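Local coordinates for protein O-phospho-L-seryl-tRNA:Cys-tRNA synthase (Methanocaldococcus jannaschii DSM 2661, PDB 5X6B) that converts O-phosphoseryl-tRNA(Cys) to cysteinyl-tRNA(Cys) with a covalently bound pyridoxal phosphate, probably as a fold type I enzyme, at residues B[138-143]-B[157-162]; B[168-173]-B[335-340]; B[235-240]-B[344-349]; B[80-85]-B[294-299]; B[111-116]-B[247-252]. All blocks are in the same frame, centred on the assembly; numbering follows the deposited sequence.

Interaction 1: B[138-143]-B[157-162]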
# COMPACT_ATOMS: atom_id res chain seq x y z
N ASP B 138 26.93 -10.45 21.04
CA ASP B 138 27.81 -10.42 19.86
C ASP B 138 28.08 -8.99 19.40
O ASP B 138 27.36 -8.05 19.75
CB ASP B 138 27.21 -11.22 18.71
CG ASP B 138 27.39 -12.72 18.87
OD1 ASP B 138 28.11 -13.13 19.80
OD2 ASP B 138 26.83 -13.47 18.05
N TYR B 139 29.13 -8.84 18.61
CA TYR B 139 29.48 -7.54 18.07
C TYR B 139 29.03 -7.45 16.62
O TYR B 139 29.24 -8.38 15.83
CB TYR B 139 30.98 -7.28 18.20
CG TYR B 139 31.37 -6.53 19.46
CD1 TYR B 139 31.60 -5.16 19.44
CD2 TYR B 139 31.49 -7.20 20.67
CE1 TYR B 139 31.95 -4.48 20.59
CE2 TYR B 139 31.84 -6.52 21.83
CZ TYR B 139 32.07 -5.16 21.78
OH TYR B 139 32.41 -4.48 22.93
N VAL B 140 28.38 -6.34 16.28
CA VAL B 140 28.06 -6.03 14.90
C VAL B 140 29.10 -5.05 14.37
O VAL B 140 29.30 -3.97 14.92
CB VAL B 140 26.65 -5.41 14.75
CG1 VAL B 140 26.46 -4.84 13.35
CG2 VAL B 140 25.59 -6.44 15.05
N VAL B 141 29.78 -5.44 13.29
CA VAL B 141 30.79 -4.58 12.69
C VAL B 141 30.19 -3.84 11.49
O VAL B 141 29.80 -4.46 10.50
CB VAL B 141 32.04 -5.37 12.26
CG1 VAL B 141 33.05 -4.46 11.59
CG2 VAL B 141 32.66 -6.06 13.47
N LEU B 142 30.10 -2.52 11.61
CA LEU B 142 29.49 -1.68 10.58
C LEU B 142 30.31 -0.42 10.30
O LEU B 142 31.16 -0.04 11.10
CB LEU B 142 28.06 -1.29 11.00
CG LEU B 142 27.79 -0.79 12.43
CD1 LEU B 142 28.20 0.66 12.64
CD2 LEU B 142 26.33 -0.97 12.79
N ASP B 143 30.04 0.22 9.16
CA ASP B 143 30.73 1.46 8.80
C ASP B 143 30.28 2.62 9.68
O ASP B 143 29.21 2.57 10.28
CB ASP B 143 30.50 1.79 7.32
CG ASP B 143 29.03 1.94 6.97
OD1 ASP B 143 28.19 1.27 7.60
OD2 ASP B 143 28.71 2.74 6.07
N ALA B 157 18.48 -5.89 19.57
CA ALA B 157 18.87 -7.29 19.52
C ALA B 157 19.92 -7.59 20.58
O ALA B 157 20.51 -8.67 20.61
CB ALA B 157 19.39 -7.66 18.14
N LYS B 158 20.13 -6.61 21.47
CA LYS B 158 21.10 -6.73 22.55
C LYS B 158 22.46 -7.14 22.02
O LYS B 158 23.07 -8.09 22.52
CB LYS B 158 20.60 -7.72 23.61
CG LYS B 158 19.30 -7.29 24.27
CD LYS B 158 18.82 -8.33 25.26
CE LYS B 158 17.65 -7.80 26.08
NZ LYS B 158 16.50 -7.40 25.23
N LEU B 159 22.92 -6.44 21.00
CA LEU B 159 24.21 -6.69 20.40
C LEU B 159 25.13 -5.49 20.60
O LEU B 159 24.66 -4.37 20.82
CB LEU B 159 24.08 -6.99 18.90
CG LEU B 159 23.29 -8.25 18.55
CD1 LEU B 159 23.24 -8.44 17.04
CD2 LEU B 159 23.89 -9.46 19.23
N ASN B 160 26.43 -5.74 20.55
CA ASN B 160 27.41 -4.68 20.64
C ASN B 160 27.82 -4.20 19.25
O ASN B 160 27.66 -4.93 18.27
CB ASN B 160 28.63 -5.14 21.43
CG ASN B 160 28.31 -5.43 22.88
OD1 ASN B 160 28.29 -4.53 23.71
ND2 ASN B 160 28.05 -6.70 23.19
N VAL B 161 28.34 -2.98 19.17
CA VAL B 161 28.63 -2.38 17.87
C VAL B 161 30.01 -1.73 17.81
O VAL B 161 30.39 -0.96 18.69
CB VAL B 161 27.57 -1.31 17.50
CG1 VAL B 161 27.99 -0.53 16.27
CG2 VAL B 161 26.21 -1.96 17.28
N ALA B 162 30.75 -2.06 16.76
CA ALA B 162 32.03 -1.40 16.48
C ALA B 162 32.00 -0.76 15.09
O ALA B 162 31.47 -1.34 14.14
CB ALA B 162 33.17 -2.39 16.59
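Strands 139-143 and 160-166 are the parallel pair of a beta-alpha-beta unit, with Tyr-139, Val-140 and Val-141 bridged to Asn-160, Val-161 and Ala-162. Four backbone hydrogen bonds fix this register: Asn-160 N to Asp-138 O, Val-140 N to Asn-160 O, Ala-162 N to Val-140 O (3.0 Å) and Leu-142 N to Ala-162 O (3.1 Å). On the face carrying Tyr-139, Asn-160 CB stands over the phenol ring, 3.3 Å from its centroid and 4° off the normal, a CH-pi contact. The amide beyond it tilts 22° from the ring, and its ND2 is held by Gly-137 O. Farther along, Ala-162 CB lies 4.3 Å from Tyr-139 CD1; helix 179-188 covers this side through Leu-187 and Val-183. The pair forms one margin of the seven-stranded mixed sheet expected of the large domain in fold type I enzymes. On the reverse face, Val-140 CG2 meets Leu-159 CD1 at 3.7 Å, the two side chains crossing at about a right angle. Leu-142 CG lies between its backbone N and carbonyl carbon (chi1 46°), which brings CD1 to 3.8 Å from Val-161 CG1, and both side chains also touch Tyr-151 of the connecting helix 148-156.

Interaction 2: B[168-173]-B[335-340]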
# COMPACT_ATOMS: atom_id res chain seq x y z
N GLU B 168 38.94 8.61 4.49
CA GLU B 168 39.12 10.05 4.57
C GLU B 168 37.84 10.66 5.09
O GLU B 168 36.76 10.28 4.63
CB GLU B 168 39.46 10.65 3.21
CG GLU B 168 39.44 12.18 3.22
CD GLU B 168 39.62 12.79 1.85
OE1 GLU B 168 39.55 12.04 0.85
OE2 GLU B 168 39.85 14.01 1.77
N GLU B 169 37.94 11.58 6.03
CA GLU B 169 36.74 12.25 6.52
C GLU B 169 36.42 13.42 5.60
O GLU B 169 36.06 13.21 4.44
CB GLU B 169 36.92 12.69 7.97
CG GLU B 169 37.34 11.55 8.89
CD GLU B 169 36.79 11.68 10.30
OE1 GLU B 169 35.84 12.47 10.50
OE2 GLU B 169 37.31 11.01 11.22
N TYR B 170 36.55 14.65 6.09
CA TYR B 170 36.21 15.82 5.26
C TYR B 170 37.07 15.88 4.00
O TYR B 170 38.28 15.66 4.05
CB TYR B 170 36.36 17.11 6.06
CG TYR B 170 35.86 18.33 5.32
CD1 TYR B 170 34.52 18.69 5.36
CD2 TYR B 170 36.72 19.12 4.57
CE1 TYR B 170 34.05 19.79 4.68
CE2 TYR B 170 36.26 20.23 3.88
CZ TYR B 170 34.92 20.56 3.94
OH TYR B 170 34.46 21.67 3.27
N PRO B 171 36.45 16.18 2.84
CA PRO B 171 35.01 16.39 2.69
C PRO B 171 34.27 15.20 2.09
O PRO B 171 33.04 15.20 2.03
CB PRO B 171 34.95 17.59 1.74
CG PRO B 171 36.12 17.34 0.82
CD PRO B 171 37.18 16.60 1.64
N THR B 172 35.01 14.19 1.64
CA THR B 172 34.40 13.03 0.99
C THR B 172 33.73 12.07 1.98
O THR B 172 32.73 11.44 1.64
CB THR B 172 35.44 12.25 0.17
OG1 THR B 172 36.59 11.98 0.98
CG2 THR B 172 35.86 13.06 -1.05
N TYR B 173 34.27 11.97 3.18
CA TYR B 173 33.77 11.04 4.20
C TYR B 173 33.62 9.62 3.65
O TYR B 173 32.59 8.97 3.84
CB TYR B 173 32.44 11.55 4.76
CG TYR B 173 32.60 12.82 5.56
CD1 TYR B 173 32.99 12.77 6.90
CD2 TYR B 173 32.40 14.06 4.99
CE1 TYR B 173 33.15 13.92 7.64
CE2 TYR B 173 32.56 15.23 5.73
CZ TYR B 173 32.94 15.14 7.05
OH TYR B 173 33.11 16.29 7.80
N GLY B 335 28.33 28.85 -5.42
CA GLY B 335 29.03 28.69 -4.16
C GLY B 335 28.59 27.52 -3.29
O GLY B 335 28.81 27.53 -2.08
N PHE B 336 27.96 26.52 -3.89
CA PHE B 336 27.62 25.31 -3.16
C PHE B 336 28.73 24.29 -3.36
O PHE B 336 29.10 23.99 -4.49
CB PHE B 336 26.27 24.72 -3.62
CG PHE B 336 25.07 25.49 -3.15
CD1 PHE B 336 25.19 26.75 -2.58
CD2 PHE B 336 23.80 24.94 -3.27
CE1 PHE B 336 24.08 27.44 -2.14
CE2 PHE B 336 22.68 25.63 -2.83
CZ PHE B 336 22.82 26.89 -2.27
N LYS B 337 29.27 23.76 -2.27
CA LYS B 337 30.31 22.75 -2.37
C LYS B 337 29.73 21.36 -2.13
O LYS B 337 29.22 21.08 -1.04
CB LYS B 337 31.44 23.02 -1.39
CG LYS B 337 32.56 21.98 -1.42
CD LYS B 337 33.68 22.34 -0.45
CE LYS B 337 34.83 21.33 -0.52
NZ LYS B 337 35.41 21.24 -1.89
N GLN B 338 29.78 20.51 -3.15
CA GLN B 338 29.33 19.14 -2.98
C GLN B 338 30.21 18.42 -1.97
O GLN B 338 31.43 18.42 -2.09
CB GLN B 338 29.35 18.37 -4.31
CG GLN B 338 28.92 16.92 -4.14
CD GLN B 338 29.57 15.99 -5.14
OE1 GLN B 338 29.75 16.34 -6.31
NE2 GLN B 338 29.94 14.80 -4.69
N LEU B 339 29.58 17.82 -0.97
CA LEU B 339 30.31 16.99 -0.02
C LEU B 339 30.27 15.56 -0.50
O LEU B 339 29.50 15.22 -1.40
CB LEU B 339 29.73 17.13 1.38
CG LEU B 339 29.89 18.53 1.98
CD1 LEU B 339 29.30 18.60 3.38
CD2 LEU B 339 31.36 18.93 1.98
N GLY B 340 31.11 14.71 0.09
CA GLY B 340 31.12 13.31 -0.27
C GLY B 340 31.99 13.05 -1.48
O GLY B 340 32.62 13.95 -2.03
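Tyr-170 presents a flat ring that Leu-339 CD2 approaches obliquely, 3.9 Å from CE1, so that the methyl is neither squarely over the face nor at the edge. One face of the ring carries Pro-171 CB, 3.5 Å above the plane and over its centre, and Tyr-173 OH lies in plane at the edge. The Tyr-173 ring in turn has the backbone of Glu-169 and Tyr-170 over one face, and it also stacks with Tyr-206. The contact joins the loop between strands 160-166 and 174-175 to the outer strand, 337-338, of a three-stranded antiparallel sheet, consistent with a bridge from the large to the C-terminal small domain of a fold type I enzyme. The peptide bond between Tyr-170 and Pro-171 is cis, and the proline ring packs back on the tyrosine. Pro-171 CB also meets Leu-339 CD2 at 3.8 Å, so this one methyl touches both residues. With CG anti to the backbone N (chi1 -172°), the phenol end of Tyr-170 comes near Lys-337, whose CE passes 3.8 Å from the phenol OH; that hydroxyl is hydrogen-bonded to Glu-352 on the neighbouring strand 349-352. The backbones are tied by Gly-340 N to Pro-171 O, 2.8 Å and 164° at the hydrogen, the donor tilted 32° from the carbonyl plane. At its backbone angles any CB on Gly-340 would jam against the preceding carbonyl. Its CA instead makes a CA-H...O contact with Thr-172 O, an oxygen that also accepts from Asn-208 ND2, while Thr-172 CG2 lies 3.5 Å from Gly-340 O.

Interaction 3: B[235-240]-B[344-349]; sequences GRMPVN and KEHDLI
Arg-236 and Asp-347 cross at about a right angle as side chains, yet their guanidinium and carboxylate planes are only 23° apart, and the carboxylate lies at the edge of the guanidinium group, near its plane. The salt bridge runs through NH2, which the model places too close to the carboxylate; its exact position, and hence the bond length, is doubtful. The His-346 ring is turned just 11° from the guanidinium plane, and its NE2 lies 3.9 Å from Arg-236 CD. Met-237 comes from another direction. Its chain, bent at chi3 (75°), brings CE to the edge of the imidazole, 4.0 Å from His-346 CD2, and to 3.9 Å from Glu-345 O. Both ring nitrogens of His-346 are engaged: ND1 accepts Leu-348 N at 3.0 Å, with the donor tilted out of the ring plane, and NE2 bonds to Tyr-232 O. Asp-347 OD1 has a second partner in Ser-393 OG. The remaining guanidinium nitrogens reach Ser-256 OG from NE and, from NH1, the backbone O of the pyridoxal-phosphate-modified lysine at position 255. A buried ion pair thus links the backbone around the cofactor lysine to the loop leading into strand 349-352, at the active-site region of a fold type I enzyme.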
# COMPACT_ATOMS: atom_id res chain seq x y z
N GLY B 235 16.36 -0.77 -6.16
CA GLY B 235 15.26 -0.03 -6.74
C GLY B 235 15.69 1.25 -7.42
O GLY B 235 14.89 1.90 -8.09
N ARG B 236 16.96 1.64 -7.24
CA ARG B 236 17.53 2.77 -7.95
C ARG B 236 18.58 2.30 -8.95
O ARG B 236 18.51 2.61 -10.15
CB ARG B 236 18.17 3.78 -6.99
CG ARG B 236 17.21 4.35 -5.99
CD ARG B 236 17.75 5.57 -5.26
NE ARG B 236 16.78 5.98 -4.25
CZ ARG B 236 16.68 7.21 -3.75
NH1 ARG B 236 15.76 7.48 -2.83
NH2 ARG B 236 17.50 8.16 -4.16
N MET B 237 19.56 1.56 -8.45
CA MET B 237 20.60 0.98 -9.27
C MET B 237 20.52 -0.54 -9.18
O MET B 237 19.97 -1.07 -8.22
CB MET B 237 21.98 1.48 -8.83
CG MET B 237 22.43 0.93 -7.49
SD MET B 237 23.98 1.65 -6.93
CE MET B 237 23.46 3.28 -6.39
N PRO B 238 21.05 -1.25 -10.18
CA PRO B 238 21.07 -2.72 -10.11
C PRO B 238 21.99 -3.23 -9.00
O PRO B 238 23.01 -2.62 -8.71
CB PRO B 238 21.59 -3.13 -11.49
CG PRO B 238 22.27 -1.92 -12.03
CD PRO B 238 21.54 -0.75 -11.48
N VAL B 239 21.61 -4.35 -8.39
CA VAL B 239 22.38 -4.92 -7.28
C VAL B 239 22.44 -6.44 -7.38
O VAL B 239 21.42 -7.11 -7.43
CB VAL B 239 21.78 -4.54 -5.91
CG1 VAL B 239 22.46 -5.34 -4.81
CG2 VAL B 239 21.93 -3.05 -5.65
N ASN B 240 23.66 -6.98 -7.43
CA ASN B 240 23.86 -8.42 -7.45
C ASN B 240 24.41 -8.90 -6.12
O ASN B 240 25.58 -8.65 -5.79
CB ASN B 240 24.80 -8.82 -8.59
CG ASN B 240 24.87 -10.33 -8.80
OD1 ASN B 240 24.58 -11.11 -7.89
ND2 ASN B 240 25.24 -10.75 -10.00
N LYS B 344 29.30 12.27 -8.13
CA LYS B 344 28.20 11.53 -7.54
C LYS B 344 27.91 10.24 -8.28
O LYS B 344 27.75 10.23 -9.50
CB LYS B 344 26.93 12.39 -7.50
CG LYS B 344 26.97 13.55 -6.52
CD LYS B 344 27.26 13.08 -5.10
CE LYS B 344 26.22 12.09 -4.59
NZ LYS B 344 26.47 11.74 -3.15
N GLU B 345 27.86 9.13 -7.54
CA GLU B 345 27.40 7.86 -8.08
C GLU B 345 26.08 7.51 -7.40
O GLU B 345 25.66 6.36 -7.37
CB GLU B 345 28.44 6.76 -7.89
CG GLU B 345 29.27 6.45 -9.14
CD GLU B 345 28.43 6.00 -10.32
OE1 GLU B 345 27.47 5.22 -10.12
OE2 GLU B 345 28.72 6.43 -11.46
N HIS B 346 25.44 8.54 -6.85
CA HIS B 346 24.12 8.43 -6.25
C HIS B 346 23.43 9.78 -6.34
O HIS B 346 24.08 10.80 -6.55
CB HIS B 346 24.22 7.96 -4.79
CG HIS B 346 22.90 7.59 -4.18
ND1 HIS B 346 22.16 8.48 -3.41
CD2 HIS B 346 22.20 6.43 -4.19
CE1 HIS B 346 21.07 7.87 -2.99
NE2 HIS B 346 21.06 6.63 -3.44
N ASP B 347 22.11 9.80 -6.16
CA ASP B 347 21.32 11.02 -6.35
C ASP B 347 21.23 11.89 -5.09
O ASP B 347 20.82 13.05 -5.17
CB ASP B 347 19.93 10.65 -6.83
CG ASP B 347 19.25 9.66 -5.91
OD1 ASP B 347 18.86 10.06 -4.79
OD2 ASP B 347 19.15 8.46 -6.26
N LEU B 348 21.59 11.34 -3.94
CA LEU B 348 21.54 12.11 -2.71
C LEU B 348 22.72 13.08 -2.67
O LEU B 348 23.87 12.66 -2.61
CB LEU B 348 21.56 11.19 -1.48
CG LEU B 348 21.10 11.72 -0.12
CD1 LEU B 348 20.94 10.57 0.86
CD2 LEU B 348 22.03 12.78 0.47
N ILE B 349 22.43 14.37 -2.68
CA ILE B 349 23.48 15.37 -2.65
C ILE B 349 23.52 16.13 -1.34
O ILE B 349 22.49 16.61 -0.86
CB ILE B 349 23.32 16.39 -3.80
CG1 ILE B 349 23.12 15.69 -5.14
CG2 ILE B 349 24.52 17.32 -3.86
CD1 ILE B 349 22.77 16.65 -6.26

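Interaction 4: B[80-85]-B[294-299]; sequences DGYSVC and TSRGLP
Tyr-82, Gly-297 and Arg-296 give up the most surface where the lead-in to helix 298-305 meets the loop after helix 69-77. The contact lies beside the cofactor of the second subunit, consistent with fold type I enzymes, whose active sites sit at the dimer interface. Tyr-82 and Arg-296 lie side by side and point the same way, with ring and guanidinium planes 49° apart. The touch is made by the aliphatic part of the arginine: Arg-296 CD is 3.4 Å from Tyr-82 CE1, and Arg-296 CG is 3.8 Å from Tyr-82 CD1. Bends at chi2 and chi3 (144° and -72°) carry Arg-296 along the ring, and Tyr-82 OH lies near the guanidinium plane at its edge. The charged end reaches across the interface: NH2 forms a salt bridge with Glu-124 of the second subunit, and NH1 a weak hydrogen bond to the pyridoxal-phosphate lysine of that subunit. Tyr-82 meets His-254 of the second subunit edge-to-face, so an alanine here would probably leave both that imidazole and the methylenes of Arg-296 without their packing partner, with the arginine freer to turn away from the cofactor. Gly-297, whose positive phi suits a glycine, meets the loop backbone: its CA is 3.7 Å from Gly-81 O. At the far end the side chains of Val-84 and Thr-294 cross at about a right angle, with Val-84 CG1 3.8 Å from Thr-294 CB.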
# COMPACT_ATOMS: atom_id res chain seq x y z
N ASP B 80 -8.77 -1.48 1.78
CA ASP B 80 -9.40 -1.93 3.01
C ASP B 80 -8.67 -3.05 3.74
O ASP B 80 -8.45 -4.13 3.18
CB ASP B 80 -10.83 -2.37 2.70
CG ASP B 80 -11.56 -1.38 1.80
OD1 ASP B 80 -11.95 -0.30 2.29
OD2 ASP B 80 -11.71 -1.68 0.60
N GLY B 81 -8.30 -2.77 4.99
CA GLY B 81 -7.72 -3.73 5.92
C GLY B 81 -6.73 -4.72 5.33
O GLY B 81 -5.73 -4.34 4.72
N TYR B 82 -7.01 -6.00 5.53
CA TYR B 82 -6.18 -7.07 4.98
C TYR B 82 -6.39 -7.22 3.49
O TYR B 82 -7.45 -6.91 2.96
CB TYR B 82 -6.48 -8.40 5.66
CG TYR B 82 -6.05 -8.51 7.10
CD1 TYR B 82 -4.83 -9.09 7.43
CD2 TYR B 82 -6.86 -8.04 8.12
CE1 TYR B 82 -4.43 -9.20 8.75
CE2 TYR B 82 -6.47 -8.14 9.44
CZ TYR B 82 -5.25 -8.72 9.75
OH TYR B 82 -4.87 -8.82 11.06
N SER B 83 -5.36 -7.71 2.81
CA SER B 83 -5.48 -8.15 1.43
C SER B 83 -5.05 -9.61 1.33
O SER B 83 -3.99 -9.91 0.77
CB SER B 83 -4.65 -7.27 0.50
OG SER B 83 -4.50 -7.90 -0.76
N VAL B 84 -5.86 -10.50 1.88
CA VAL B 84 -5.54 -11.92 1.89
C VAL B 84 -6.71 -12.76 1.37
O VAL B 84 -7.65 -13.08 2.10
CB VAL B 84 -5.13 -12.39 3.31
CG1 VAL B 84 -3.69 -11.99 3.61
CG2 VAL B 84 -6.06 -11.82 4.37
N CYS B 85 -6.65 -13.11 0.09
CA CYS B 85 -7.62 -14.02 -0.50
C CYS B 85 -7.45 -15.38 0.17
O CYS B 85 -8.39 -16.18 0.25
CB CYS B 85 -7.43 -14.12 -2.02
SG CYS B 85 -8.57 -15.23 -2.87
N THR B 294 0.99 -12.56 7.68
CA THR B 294 0.65 -12.54 6.26
C THR B 294 1.03 -11.20 5.63
O THR B 294 0.20 -10.61 4.94
CB THR B 294 -0.87 -12.77 6.07
OG1 THR B 294 -1.57 -12.16 7.16
CG2 THR B 294 -1.20 -14.25 6.05
N SER B 295 2.28 -10.76 5.86
CA SER B 295 2.74 -9.36 5.68
C SER B 295 1.80 -8.54 4.83
O SER B 295 1.75 -8.65 3.60
CB SER B 295 4.16 -9.33 5.11
OG SER B 295 5.12 -9.29 6.15
N ARG B 296 1.04 -7.69 5.52
CA ARG B 296 -0.34 -7.41 5.15
C ARG B 296 -0.61 -6.12 4.41
O ARG B 296 0.23 -5.21 4.36
CB ARG B 296 -1.18 -7.43 6.43
CG ARG B 296 -1.04 -8.72 7.22
CD ARG B 296 -1.09 -8.47 8.71
NE ARG B 296 0.13 -7.83 9.20
CZ ARG B 296 0.30 -7.42 10.46
NH1 ARG B 296 -0.68 -7.58 11.34
NH2 ARG B 296 1.43 -6.85 10.84
N GLY B 297 -1.79 -6.07 3.81
CA GLY B 297 -2.36 -4.84 3.29
C GLY B 297 -1.59 -4.06 2.24
O GLY B 297 -0.87 -4.61 1.41
N LEU B 298 -1.75 -2.74 2.32
CA LEU B 298 -1.49 -1.82 1.22
C LEU B 298 -0.04 -1.72 0.71
O LEU B 298 0.17 -1.78 -0.51
CB LEU B 298 -1.99 -0.43 1.62
CG LEU B 298 -2.42 0.54 0.53
CD1 LEU B 298 -3.35 -0.13 -0.46
CD2 LEU B 298 -3.10 1.74 1.17
N PRO B 299 0.95 -1.57 1.61
CA PRO B 299 2.31 -1.34 1.09
C PRO B 299 2.86 -2.45 0.20
O PRO B 299 3.54 -2.15 -0.78
CB PRO B 299 3.14 -1.22 2.37
CG PRO B 299 2.18 -0.74 3.40
CD PRO B 299 0.91 -1.46 3.08

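Interaction 5: B[111-116]-B[247-252]; sequences LNMDCA and DFIVAS
Met-113 and Leu-111 pack on Ile-249 where a Schellman motif at Asn-112 ends helix 100-111 and the chain turns toward strand 115-119, an outer strand of the seven-stranded mixed sheet. The apolar contacts come first. Met-113 and Ile-249 cross obliquely, with SD 3.7 Å and CG 3.8 Å from Ile-249 CD1. Ile-249 CG2, anti to the backbone N, reaches toward Leu-111 CD1, 4.4 Å away, so the isoleucine touches the helix end with one branch and the methionine with the other. Shortening Met-113 to an alanine is likely to open a gap beside Ile-249 CD1 and lose the main link between this turn and strand 248-252. No hydrogen bond joins the two segments. Asp-247 OD2 accepts instead from Phe-226 N, and Ser-252 OG, at the far end of strand 248-252, bonds to the phosphate of the cofactor on residue 255. Strand 264-268 lies between strands 115-119 and 248-252 in the sheet, and Met-113 also touches its Ala-267. The last kind of contact is methyl to carbonyl: bends at chi2 and chi3 (-72° and -68°) fold the methionine so that CE sits 3.4 Å from Asp-247 O.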
# COMPACT_ATOMS: atom_id res chain seq x y z
N LEU B 111 17.50 -9.54 -7.31
CA LEU B 111 18.62 -9.22 -6.44
C LEU B 111 19.71 -10.28 -6.54
O LEU B 111 20.76 -10.16 -5.90
CB LEU B 111 18.15 -9.09 -4.99
CG LEU B 111 17.10 -8.02 -4.72
CD1 LEU B 111 16.81 -7.95 -3.23
CD2 LEU B 111 17.57 -6.69 -5.25
N ASN B 112 19.44 -11.31 -7.33
CA ASN B 112 20.32 -12.46 -7.45
C ASN B 112 20.66 -13.05 -6.08
O ASN B 112 21.82 -13.25 -5.74
CB ASN B 112 21.60 -12.09 -8.20
CG ASN B 112 22.31 -13.30 -8.77
OD1 ASN B 112 21.69 -14.32 -9.05
ND2 ASN B 112 23.62 -13.20 -8.94
N MET B 113 19.62 -13.29 -5.28
CA MET B 113 19.76 -13.96 -4.00
C MET B 113 18.90 -15.22 -3.99
O MET B 113 18.03 -15.38 -4.85
CB MET B 113 19.37 -13.02 -2.85
CG MET B 113 20.25 -11.78 -2.72
SD MET B 113 21.91 -12.12 -2.10
CE MET B 113 21.56 -12.60 -0.41
N ASP B 114 19.15 -16.11 -3.04
CA ASP B 114 18.45 -17.39 -3.00
C ASP B 114 17.00 -17.23 -2.57
O ASP B 114 16.09 -17.81 -3.17
CB ASP B 114 19.16 -18.36 -2.05
CG ASP B 114 20.48 -18.87 -2.62
OD1 ASP B 114 20.61 -18.95 -3.86
OD2 ASP B 114 21.38 -19.20 -1.82
N CYS B 115 16.78 -16.44 -1.52
CA CYS B 115 15.46 -16.31 -0.92
C CYS B 115 15.14 -14.86 -0.61
O CYS B 115 16.03 -14.01 -0.62
CB CYS B 115 15.37 -17.14 0.37
SG CYS B 115 16.14 -18.77 0.29
N ALA B 116 13.87 -14.58 -0.33
CA ALA B 116 13.44 -13.24 0.04
C ALA B 116 12.20 -13.28 0.93
O ALA B 116 11.40 -14.20 0.85
CB ALA B 116 13.16 -12.41 -1.21
N ASP B 247 25.42 -12.20 2.26
CA ASP B 247 24.63 -13.27 2.86
C ASP B 247 23.20 -12.78 3.03
O ASP B 247 22.24 -13.52 2.80
CB ASP B 247 25.22 -13.68 4.20
CG ASP B 247 26.64 -14.19 4.08
OD1 ASP B 247 26.89 -15.07 3.22
OD2 ASP B 247 27.52 -13.68 4.80
N PHE B 248 23.08 -11.52 3.42
CA PHE B 248 21.78 -10.89 3.58
C PHE B 248 21.73 -9.55 2.85
O PHE B 248 22.73 -8.85 2.72
CB PHE B 248 21.47 -10.66 5.06
CG PHE B 248 21.70 -11.87 5.92
CD1 PHE B 248 20.77 -12.90 5.94
CD2 PHE B 248 22.83 -11.97 6.71
CE1 PHE B 248 20.98 -14.01 6.73
CE2 PHE B 248 23.04 -13.08 7.50
CZ PHE B 248 22.11 -14.10 7.51
N ILE B 249 20.54 -9.22 2.36
CA ILE B 249 20.29 -7.91 1.78
C ILE B 249 18.95 -7.38 2.29
O ILE B 249 17.93 -8.06 2.20
CB ILE B 249 20.26 -7.95 0.25
CG1 ILE B 249 21.65 -8.27 -0.31
CG2 ILE B 249 19.77 -6.62 -0.31
CD1 ILE B 249 21.67 -8.43 -1.80
N VAL B 250 18.97 -6.18 2.85
CA VAL B 250 17.73 -5.51 3.19
C VAL B 250 17.44 -4.40 2.19
O VAL B 250 18.33 -3.65 1.79
CB VAL B 250 17.75 -4.94 4.62
CG1 VAL B 250 17.81 -6.08 5.63
CG2 VAL B 250 18.92 -3.99 4.81
N ALA B 251 16.18 -4.31 1.77
CA ALA B 251 15.77 -3.27 0.85
C ALA B 251 14.64 -2.46 1.47
O ALA B 251 13.88 -2.97 2.29
CB ALA B 251 15.33 -3.86 -0.48
N SER B 252 14.54 -1.19 1.08
CA SER B 252 13.47 -0.33 1.55
C SER B 252 12.50 -0.01 0.42
O SER B 252 12.89 0.59 -0.58
CB SER B 252 14.02 0.95 2.15
OG SER B 252 12.98 1.72 2.73

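How the interactions relate
Interactions 1 and 5 belong to one seven-stranded sheet, toward its two margins, with centres about 20 Å apart. Interactions 2 and 3 both tie this larger part of the chain to the region round the three-stranded sheet; they touch where Gln-338 NE2 packs on Lys-344 CD. Interaction 3 also meets interaction 5, through a probable hydrogen bond from Asn-112 ND2 to Asn-240 OD1. The cofactor lysine links three contacts: interaction 3 through its backbone, interaction 5 through its phosphate, and interaction 4, by a weak hydrogen bond, through that of the second subunit. Interaction 4 lies nearest the bound nucleic acid, about 7 Å between nearest atoms against about 46 Å for interaction 2.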